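Local atomic coordinates of beta-lactamase (Sebaldella termitidis, PDB entry 6N1N), a protein that probably hydrolyses beta-lactam antibiotics to substituted beta-amino acids, as a class D beta-lactamase acting through a serine acyl-enzyme intermediate. Residues A[92-95]-A[96-100]; A[170-173]-A[174-178]. One frame throughout, in Å; residues are numbered along the deposited sequence.

Contact 1: A[92-95]-A[96-100]; sequences LREA and YEYSA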
loop_
_atom_site.group_PDB
_atom_site.type_symbol
_atom_site.label_atom_id
_atom_site.label_comp_id
_atom_site.label_asym_id
_atom_site.label_seq_id
_atom_site.Cartn_x
_atom_site.Cartn_y
_atom_site.Cartn_z
ATOM N N LEU A 92 3.436 -13.876 -9.255
ATOM C CA LEU A 92 3.499 -12.684 -8.403
ATOM C C LEU A 92 2.705 -11.522 -8.987
ATOM O O LEU A 92 2.040 -10.782 -8.246
ATOM C CB LEU A 92 4.955 -12.276 -8.196
ATOM C CG LEU A 92 5.233 -11.076 -7.316
ATOM C CD1 LEU A 92 4.971 -11.380 -5.843
ATOM C CD2 LEU A 92 6.661 -10.615 -7.502
ATOM N N ARG A 93 2.783 -11.316 -10.304
ATOM C CA ARG A 93 2.027 -10.229 -10.918
ATOM C C ARG A 93 0.533 -10.393 -10.671
ATOM O O ARG A 93 -0.159 -9.438 -10.304
ATOM C CB ARG A 93 2.309 -10.151 -12.417
ATOM C CG ARG A 93 1.604 -8.963 -13.068
ATOM C CD ARG A 93 1.797 -8.933 -14.571
ATOM N NE ARG A 93 3.198 -8.821 -14.957
ATOM C CZ ARG A 93 3.852 -7.668 -15.063
ATOM N NH1 ARG A 93 3.245 -6.524 -14.776
ATOM N NH2 ARG A 93 5.120 -7.667 -15.428
ATOM N N GLU A 94 0.021 -11.604 -10.886
ATOM C CA GLU A 94 -1.391 -11.889 -10.690
ATOM C C GLU A 94 -1.782 -11.816 -9.218
ATOM O O GLU A 94 -2.847 -11.294 -8.868
ATOM C CB GLU A 94 -1.712 -13.278 -11.240
ATOM C CG GLU A 94 -1.492 -13.485 -12.744
ATOM C CD GLU A 94 -1.579 -14.941 -13.132
ATOM O OE1 GLU A 94 -0.926 -15.773 -12.467
ATOM O OE2 GLU A 94 -2.307 -15.256 -14.102
ATOM N N ALA A 95 -0.971 -12.407 -8.348
ATOM C CA ALA A 95 -1.281 -12.377 -6.919
ATOM C C ALA A 95 -1.371 -10.939 -6.404
ATOM O O ALA A 95 -2.252 -10.616 -5.594
ATOM C CB ALA A 95 -0.231 -13.176 -6.156
ATOM N N TYR A 96 -0.489 -10.058 -6.878
ATOM C CA TYR A 96 -0.573 -8.648 -6.528
ATOM C C TYR A 96 -1.864 -8.026 -7.053
ATOM O O TYR A 96 -2.607 -7.359 -6.315
ATOM C CB TYR A 96 0.664 -7.930 -7.077
ATOM C CG TYR A 96 0.807 -6.480 -6.672
ATOM C CD1 TYR A 96 1.585 -6.114 -5.591
ATOM C CD2 TYR A 96 0.169 -5.472 -7.383
ATOM C CE1 TYR A 96 1.725 -4.796 -5.219
ATOM C CE2 TYR A 96 0.295 -4.165 -7.019
ATOM C CZ TYR A 96 1.072 -3.815 -5.945
ATOM O OH TYR A 96 1.209 -2.493 -5.577
ATOM N N GLU A 97 -2.125 -8.203 -8.349
ATOM C CA GLU A 97 -3.292 -7.580 -8.958
ATOM C C GLU A 97 -4.583 -8.015 -8.281
ATOM O O GLU A 97 -5.466 -7.188 -8.019
ATOM C CB GLU A 97 -3.332 -7.921 -10.438
ATOM C CG GLU A 97 -4.560 -7.380 -11.136
ATOM C CD GLU A 97 -4.553 -7.666 -12.625
ATOM O OE1 GLU A 97 -3.455 -7.933 -13.169
ATOM O OE2 GLU A 97 -5.649 -7.621 -13.238
ATOM N N TYR A 98 -4.704 -9.301 -7.979
ATOM C CA TYR A 98 -5.903 -9.879 -7.390
ATOM C C TYR A 98 -5.921 -9.822 -5.870
ATOM O O TYR A 98 -6.909 -10.250 -5.262
ATOM C CB TYR A 98 -6.041 -11.353 -7.798
ATOM C CG TYR A 98 -6.094 -11.621 -9.264
ATOM C CD1 TYR A 98 -6.686 -10.723 -10.141
ATOM C CD2 TYR A 98 -5.550 -12.793 -9.785
ATOM C CE1 TYR A 98 -6.726 -10.989 -11.503
ATOM C CE2 TYR A 98 -5.591 -13.064 -11.121
ATOM C CZ TYR A 98 -6.182 -12.163 -11.979
ATOM O OH TYR A 98 -6.203 -12.469 -13.312
ATOM N N SER A 99 -4.826 -9.374 -5.258
ATOM C CA SER A 99 -4.699 -9.357 -3.807
ATOM C C SER A 99 -4.949 -10.754 -3.237
ATOM O O SER A 99 -5.709 -10.939 -2.285
ATOM C CB SER A 99 -5.647 -8.327 -3.212
ATOM O OG SER A 99 -5.396 -7.070 -3.827
ATOM N N ALA A 100 -4.269 -11.736 -3.823
ATOM C CA ALA A 100 -4.442 -13.144 -3.453
ATOM C C ALA A 100 -3.663 -13.451 -2.180
ATOM O O ALA A 100 -2.467 -13.749 -2.213
ATOM C CB ALA A 100 -4.010 -14.056 -4.594
#
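With chi1 at -58°, Y98 holds CG beside its backbone N and away from its carbonyl carbon, which lays the ring back along E94, one turn earlier. Ring atom CE2 of Y98 lies 3.9 Å from CB of E94. The inner end of the ring also approaches the backbone, with CG of Y98 3.3 Å from O of E94, an oblique approach. That oxygen accepts the N-H of Y98 at 2.9 Å in one of the ordinary helical bonds that precede the end of helix 92-98. A flat aromatic ring suits position 98, lying against the helix and touching N85.

Y96 takes another course, together with L92: both side chains run into the interior and touch S58 of helix 56-63 and Y104 of helix 101-108. Leucine supplies a purely apolar branch there, and Y96 a large, mostly apolar ring that reaches deep into the packing.

At the exit S99 turns to positive phi (55°). The N-H of A100 then reaches back to O of A95 at 2.9 Å, a nearly straight bond, while S99 N bonds to Y96 O. Small side chains fit this tight reversal, the CB atoms of A95 and A100 standing 4.2 Å apart. These features define a Schellman motif; S99, whose OG is hydrogen-bonded to NZ of K189 of the KTG motif, opens the segment (here S-A-L) corresponding to the S-x-V motif of class D enzymes.

Contact 2: A[170-173]-A[174-178]; sequences KIVK and DIMIN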
loop_
_atom_site.group_PDB
_atom_site.type_symbol
_atom_site.label_atom_id
_atom_site.label_comp_id
_atom_site.label_asym_id
_atom_site.label_seq_id
_atom_site.Cartn_x
_atom_site.Cartn_y
_atom_site.Cartn_z
ATOM N N LYS A 170 13.064 -3.405 -10.520
ATOM C CA LYS A 170 12.471 -3.240 -11.843
ATOM C C LYS A 170 11.141 -3.989 -11.944
ATOM O O LYS A 170 10.147 -3.451 -12.456
ATOM C CB LYS A 170 13.445 -3.721 -12.929
ATOM C CG LYS A 170 12.878 -3.750 -14.370
ATOM C CD LYS A 170 14.017 -3.885 -15.396
ATOM C CE LYS A 170 13.560 -4.385 -16.764
ATOM N NZ LYS A 170 12.896 -3.344 -17.594
ATOM N N ILE A 171 11.105 -5.218 -11.440
ATOM C CA ILE A 171 9.885 -6.014 -11.485
ATOM C C ILE A 171 8.796 -5.394 -10.615
ATOM O O ILE A 171 7.644 -5.272 -11.038
ATOM C CB ILE A 171 10.184 -7.466 -11.062
ATOM C CG1 ILE A 171 10.969 -8.198 -12.155
ATOM C CG2 ILE A 171 8.894 -8.168 -10.735
ATOM C CD1 ILE A 171 11.628 -9.482 -11.679
ATOM N N VAL A 172 9.125 -4.998 -9.379
ATOM C CA VAL A 172 8.069 -4.503 -8.504
ATOM C C VAL A 172 7.527 -3.170 -9.009
ATOM O O VAL A 172 6.312 -2.957 -9.029
ATOM C CB VAL A 172 8.541 -4.428 -7.040
ATOM C CG1 VAL A 172 7.520 -3.703 -6.174
ATOM C CG2 VAL A 172 8.777 -5.837 -6.479
ATOM N N LYS A 173 8.397 -2.266 -9.480
ATOM C CA LYS A 173 7.878 -1.008 -10.025
ATOM C C LYS A 173 6.935 -1.247 -11.194
ATOM O O LYS A 173 5.973 -0.485 -11.390
ATOM C CB LYS A 173 9.035 -0.079 -10.440
ATOM C CG LYS A 173 9.668 0.668 -9.252
ATOM C CD LYS A 173 10.857 1.514 -9.655
ATOM C CE LYS A 173 11.280 2.418 -8.542
ATOM N NZ LYS A 173 12.445 3.282 -8.894
ATOM N N ASP A 174 7.157 -2.316 -11.964
ATOM C CA ASP A 174 6.283 -2.596 -13.097
ATOM C C ASP A 174 4.961 -3.206 -12.631
ATOM O O ASP A 174 3.881 -2.760 -13.045
ATOM C CB ASP A 174 6.994 -3.508 -14.091
ATOM C CG ASP A 174 6.182 -3.740 -15.347
ATOM O OD1 ASP A 174 5.957 -2.773 -16.104
ATOM O OD2 ASP A 174 5.795 -4.894 -15.580
ATOM N N ILE A 175 5.008 -4.213 -11.754
ATOM C CA ILE A 175 3.745 -4.843 -11.379
ATOM C C ILE A 175 2.868 -3.888 -10.583
ATOM O O ILE A 175 1.640 -4.067 -10.540
ATOM C CB ILE A 175 3.945 -6.172 -10.620
ATOM C CG1 ILE A 175 4.410 -5.993 -9.180
ATOM C CG2 ILE A 175 4.867 -7.080 -11.413
ATOM C CD1 ILE A 175 4.584 -7.347 -8.419
HETATM N N MSE A 176 3.453 -2.863 -9.955
HETATM C CA MSE A 176 2.680 -1.893 -9.193
HETATM C C MSE A 176 1.800 -0.961 -10.051
HETATM O O MSE A 176 0.900 -0.297 -9.524
HETATM C CB MSE A 176 3.606 -1.029 -8.334
HETATM C CG MSE A 176 4.159 -1.739 -7.145
HETATM SE SE MSE A 176 5.450 -0.544 -6.215
HETATM C CE MSE A 176 4.162 0.703 -5.440
ATOM N N ILE A 177 2.079 -0.898 -11.345
ATOM C CA ILE A 177 1.319 -0.001 -12.217
ATOM C C ILE A 177 -0.090 -0.549 -12.364
ATOM O O ILE A 177 -0.294 -1.601 -12.973
ATOM C CB ILE A 177 1.957 0.160 -13.593
ATOM C CG1 ILE A 177 3.350 0.726 -13.421
ATOM C CG2 ILE A 177 1.046 1.040 -14.482
ATOM C CD1 ILE A 177 4.162 0.706 -14.735
ATOM N N ASN A 178 -1.069 0.194 -11.907
ATOM C CA ASN A 178 -2.404 -0.282 -12.172
ATOM C C ASN A 178 -3.253 0.670 -12.993
ATOM O O ASN A 178 -4.383 0.323 -13.298
ATOM C CB ASN A 178 -3.128 -0.642 -10.879
ATOM C CG ASN A 178 -2.878 0.330 -9.788
ATOM O OD1 ASN A 178 -3.162 1.497 -9.923
ATOM N ND2 ASN A 178 -2.383 -0.166 -8.663
#
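The side chains of V172 and M176, one helical turn apart, run across one another at a slant, with CG1 of V172 3.8 Å from SE of M176, which is present as selenomethionine. The bend at chi3 of M176 (73°) turns its methyl end away from V172; the flexible, unbranched side chain also packs on Y96 and I55. CG of M176 also passes 3.1 Å from O of V172, the oxygen that accepts its own N-H. V172, beta-branched and compact, packs on S58, L59 and L62 of helix 56-63.

On a neighbouring face, I171 and I175 bring their CG2 methyls side by side at 4.2 Å. I175 holds CG1 between its N and carbonyl carbon (chi1 74°), and its CG2 comes within 3.3 Å of O of I171. Here helix 166-175 runs out and the chain enters the edge strand 177-180 of the mixed sheet, linking the helical region to the sheet as in other penicillin-binding-type serine hydrolases. I177 makes the change of direction, its CG1 3.5 Å from O of K173. R187 of the adjacent strand donates to that same oxygen. The extended chain of K173, by contrast, leads its ammonium to E160 and to the carbonyl of Y158, where a long charged residue suits the protein surface.

Contacts 1 and 2 lie with their centres about 11 Å apart and meet directly. R93 of contact 1 forms a salt bridge with D174 of contact 2, NH2 to OD2 at 2.9 Å, and the same nitrogen also pairs with E70. Alongside the salt bridge, R93 NH1 is 3.8 Å from I175 CG2, and Y96 OH lies 3.4 Å from M176 CG; helix 92-98 thus packs on the end of helix 166-175 and the residue that follows it. Contact 1 alone borders the active site: the side chain of S99 is about 5 Å from that of S51, the predicted acylated serine, and about 3 Å from a sulfate ion, probably from the crystallisation liquor, to which its OG makes a weak hydrogen bond.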